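Local structure of putative cytochrome P450 hydroxylase (Chondromyces apiculatus DSM 436, 6GMF) at residues A[16-20]-A[276-281]. The protein is a heme-containing cytochrome P450 that acts as a versatile terpene monooxygenase, probably inserting an oxygen atom from molecular oxygen into its substrates. Numbering follows the deposited sequence.
Sequences PYALF and YESPAQ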
ATOM      1  N   PRO A  16     -14.858  -9.499  -0.466  1.00 21.26           N
ATOM      2  CA  PRO A  16     -13.958 -10.645  -0.506  1.00 20.81           C
ATOM      3  C   PRO A  16     -13.940 -11.441   0.809  1.00 21.57           C
ATOM      4  O   PRO A  16     -13.509 -12.590   0.833  1.00 21.28           O
ATOM      5  CB  PRO A  16     -12.600  -9.990  -0.827  1.00 21.47           C
ATOM      6  CG  PRO A  16     -12.728  -8.617  -0.226  1.00 20.25           C
ATOM      7  CD  PRO A  16     -14.163  -8.218  -0.491  1.00 22.32           C
ATOM      8  N   TYR A  17     -14.421 -10.846   1.904  1.00 21.70           N
ATOM      9  CA  TYR A  17     -14.329 -11.457   3.199  1.00 20.76           C
ATOM     10  C   TYR A  17     -15.259 -12.665   3.343  1.00 22.96           C
ATOM     11  O   TYR A  17     -15.027 -13.541   4.213  1.00 23.09           O
ATOM     12  CB  TYR A  17     -14.575 -10.411   4.289  1.00 20.73           C
ATOM     13  CG  TYR A  17     -13.649  -9.247   4.122  1.00 18.60           C
ATOM     14  CD1 TYR A  17     -12.315  -9.392   4.453  1.00 18.82           C
ATOM     15  CD2 TYR A  17     -14.055  -8.063   3.525  1.00 19.29           C
ATOM     16  CE1 TYR A  17     -11.419  -8.370   4.246  1.00 20.98           C
ATOM     17  CE2 TYR A  17     -13.176  -7.017   3.330  1.00 21.09           C
ATOM     18  CZ  TYR A  17     -11.843  -7.197   3.657  1.00 23.30           C
ATOM     19  OH  TYR A  17     -10.925  -6.195   3.515  1.00 23.92           O
ATOM     20  N   ALA A  18     -16.278 -12.730   2.477  1.00 24.28           N
ATOM     21  CA  ALA A  18     -17.155 -13.893   2.467  1.00 24.51           C
ATOM     22  C   ALA A  18     -16.403 -15.119   1.901  1.00 21.76           C
ATOM     23  O   ALA A  18     -16.364 -16.201   2.536  1.00 24.06           O
ATOM     24  CB  ALA A  18     -18.404 -13.550   1.688  1.00 26.57           C
ATOM     25  N   LEU A  19     -15.735 -14.912   0.760  1.00 26.22           N
ATOM     26  CA  LEU A  19     -14.840 -15.901   0.213  1.00 25.80           C
ATOM     27  C   LEU A  19     -13.779 -16.290   1.253  1.00 25.96           C
ATOM     28  O   LEU A  19     -13.503 -17.480   1.425  1.00 23.31           O
ATOM     29  CB  LEU A  19     -14.187 -15.374  -1.063  1.00 27.57           C
ATOM     30  CG  LEU A  19     -12.973 -16.159  -1.557  1.00 29.40           C
ATOM     31  CD1 LEU A  19     -13.373 -17.513  -2.109  1.00 30.91           C
ATOM     32  CD2 LEU A  19     -12.193 -15.369  -2.594  1.00 30.26           C
ATOM     33  N   PHE A  20     -13.151 -15.295   1.897  1.00 22.95           N
ATOM     34  CA  PHE A  20     -12.032 -15.587   2.780  1.00 22.25           C
ATOM     35  C   PHE A  20     -12.497 -16.479   3.938  1.00 21.89           C
ATOM     36  O   PHE A  20     -11.813 -17.379   4.343  1.00 20.65           O
ATOM     37  CB  PHE A  20     -11.344 -14.314   3.283  1.00 22.23           C
ATOM     38  CG  PHE A  20     -10.738 -13.438   2.198  1.00 20.49           C
ATOM     39  CD1 PHE A  20     -10.337 -13.942   0.962  1.00 20.44           C
ATOM     40  CD2 PHE A  20     -10.531 -12.094   2.442  1.00 21.05           C
ATOM     41  CE1 PHE A  20      -9.741 -13.123   0.018  1.00 21.52           C
ATOM     42  CE2 PHE A  20      -9.954 -11.275   1.492  1.00 20.50           C
ATOM     43  CZ  PHE A  20      -9.534 -11.797   0.286  1.00 20.11           C
ATOM     44  N   TYR A 276      -9.107  -4.139   9.209  1.00 17.84           N
ATOM     45  CA  TYR A 276     -10.466  -4.395   8.744  1.00 18.07           C
ATOM     46  C   TYR A 276     -10.578  -4.371   7.218  1.00 17.77           C
ATOM     47  O   TYR A 276     -11.322  -5.178   6.632  1.00 19.70           O
ATOM     48  CB  TYR A 276     -11.407  -3.371   9.383  1.00 20.04           C
ATOM     49  CG  TYR A 276     -12.866  -3.532   9.056  1.00 19.79           C
ATOM     50  CD1 TYR A 276     -13.615  -4.568   9.593  1.00 22.28           C
ATOM     51  CD2 TYR A 276     -13.526  -2.584   8.282  1.00 20.32           C
ATOM     52  CE1 TYR A 276     -14.956  -4.704   9.279  1.00 22.39           C
ATOM     53  CE2 TYR A 276     -14.869  -2.695   7.988  1.00 22.04           C
ATOM     54  CZ  TYR A 276     -15.577  -3.769   8.471  1.00 24.40           C
ATOM     55  OH  TYR A 276     -16.917  -3.839   8.200  1.00 32.90           O
ATOM     56  N   GLU A 277      -9.936  -3.384   6.570  1.00 17.58           N
ATOM     57  CA  GLU A 277     -10.021  -3.250   5.100  1.00 17.95           C
ATOM     58  C   GLU A 277      -8.602  -3.041   4.565  1.00 17.38           C
ATOM     59  O   GLU A 277      -8.231  -1.945   4.147  1.00 17.95           O
ATOM     60  CB  GLU A 277     -10.916  -2.083   4.678  1.00 20.24           C
ATOM     61  CG  GLU A 277     -12.379  -2.313   4.843  1.00 22.19           C
ATOM     62  CD  GLU A 277     -13.043  -3.112   3.746  1.00 26.34           C
ATOM     63  OE1 GLU A 277     -14.275  -3.112   3.702  1.00 27.97           O
ATOM     64  OE2 GLU A 277     -12.324  -3.741   2.959  1.00 24.04           O
ATOM     65  N   SER A 278      -7.804  -4.112   4.687  1.00 16.32           N
ATOM     66  CA  SER A 278      -6.405  -4.083   4.410  1.00 16.86           C
ATOM     67  C   SER A 278      -6.133  -3.626   2.982  1.00 16.32           C
ATOM     68  O   SER A 278      -6.620  -4.216   2.028  1.00 17.41           O
ATOM     69  CB  SER A 278      -5.757  -5.407   4.636  1.00 16.66           C
ATOM     70  OG  SER A 278      -5.993  -5.888   5.970  1.00 17.26           O
ATOM     71  N   PRO A 279      -5.407  -2.525   2.760  1.00 16.58           N
ATOM     72  CA  PRO A 279      -5.154  -2.034   1.416  1.00 15.52           C
ATOM     73  C   PRO A 279      -4.551  -3.106   0.499  1.00 16.01           C
ATOM     74  O   PRO A 279      -5.057  -3.268  -0.588  1.00 16.41           O
ATOM     75  CB  PRO A 279      -4.221  -0.859   1.622  1.00 15.66           C
ATOM     76  CG  PRO A 279      -4.647  -0.299   2.946  1.00 16.16           C
ATOM     77  CD  PRO A 279      -5.014  -1.511   3.766  1.00 15.62           C
ATOM     78  N   ALA A 280      -3.441  -3.720   0.943  1.00 13.61           N
ATOM     79  CA  ALA A 280      -2.872  -4.804   0.213  1.00 14.88           C
ATOM     80  C   ALA A 280      -3.564  -6.092   0.682  1.00 15.55           C
ATOM     81  O   ALA A 280      -3.311  -6.561   1.806  1.00 14.92           O
ATOM     82  CB  ALA A 280      -1.396  -4.847   0.427  1.00 14.63           C
ATOM     83  N   GLN A 281      -4.478  -6.619  -0.158  1.00 15.29           N
ATOM     84  CA  GLN A 281      -5.281  -7.741   0.308  1.00 14.56           C
ATOM     85  C   GLN A 281      -4.467  -9.034   0.333  1.00 15.04           C
ATOM     86  O   GLN A 281      -4.733  -9.940   1.099  1.00 15.29           O
ATOM     87  CB  GLN A 281      -6.507  -7.901  -0.583  1.00 17.47           C
ATOM     88  CG  GLN A 281      -7.481  -6.727  -0.449  1.00 16.29           C
ATOM     89  CD  GLN A 281      -8.568  -6.958   0.557  1.00 17.44           C
ATOM     90  OE1 GLN A 281      -8.696  -6.252   1.578  1.00 19.88           O
ATOM     91  NE2 GLN A 281      -9.301  -8.017   0.319  1.00 14.82           N
TER
HETATM   92  O   HOH W   1      -8.892  -6.632   5.676  1.00 23.37           O
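Y17 and E277 illustrate how one long aromatic side chain can tie a helix near the N-terminus to a loop. Y17 holds CG anti to its carbonyl carbon (chi1 -54°), and the ring reaches out from helix 16-26 to set its hydroxyl among polar groups of 276-281. E277 bends at chi2 (-81°), which swings its carboxylate back to the edge of the phenol. There OE2 lies 2.9 Å from Y17 OH, a probable hydrogen bond. The carboxylate stands 75° from the ring plane. The same OE2 is in a salt bridge with R383, which probably offsets the charge of this buried carboxylate. A water donates to Y17 OH at 3.0 Å and accepts from S278 N at 2.9 Å, linking the phenol to the loop backbone. The amide group of Q281, nearly perpendicular to the Y17 ring, fits between the phenol hydroxyl, P16 CG and the edge of the F20 ring. R313 adds a cation-pi contact to Y17. A phenylalanine in place of Y17 would probably keep the ring but leave the water and E277 OE2 without their hydroxyl partner. Helix 266-276 carries the ExxR motif of the P450 K helix, and P279, just beyond, touches the heme; the contact thus joins the A helix near the N-terminus to the end of the K helix within the cytochrome P450 fold.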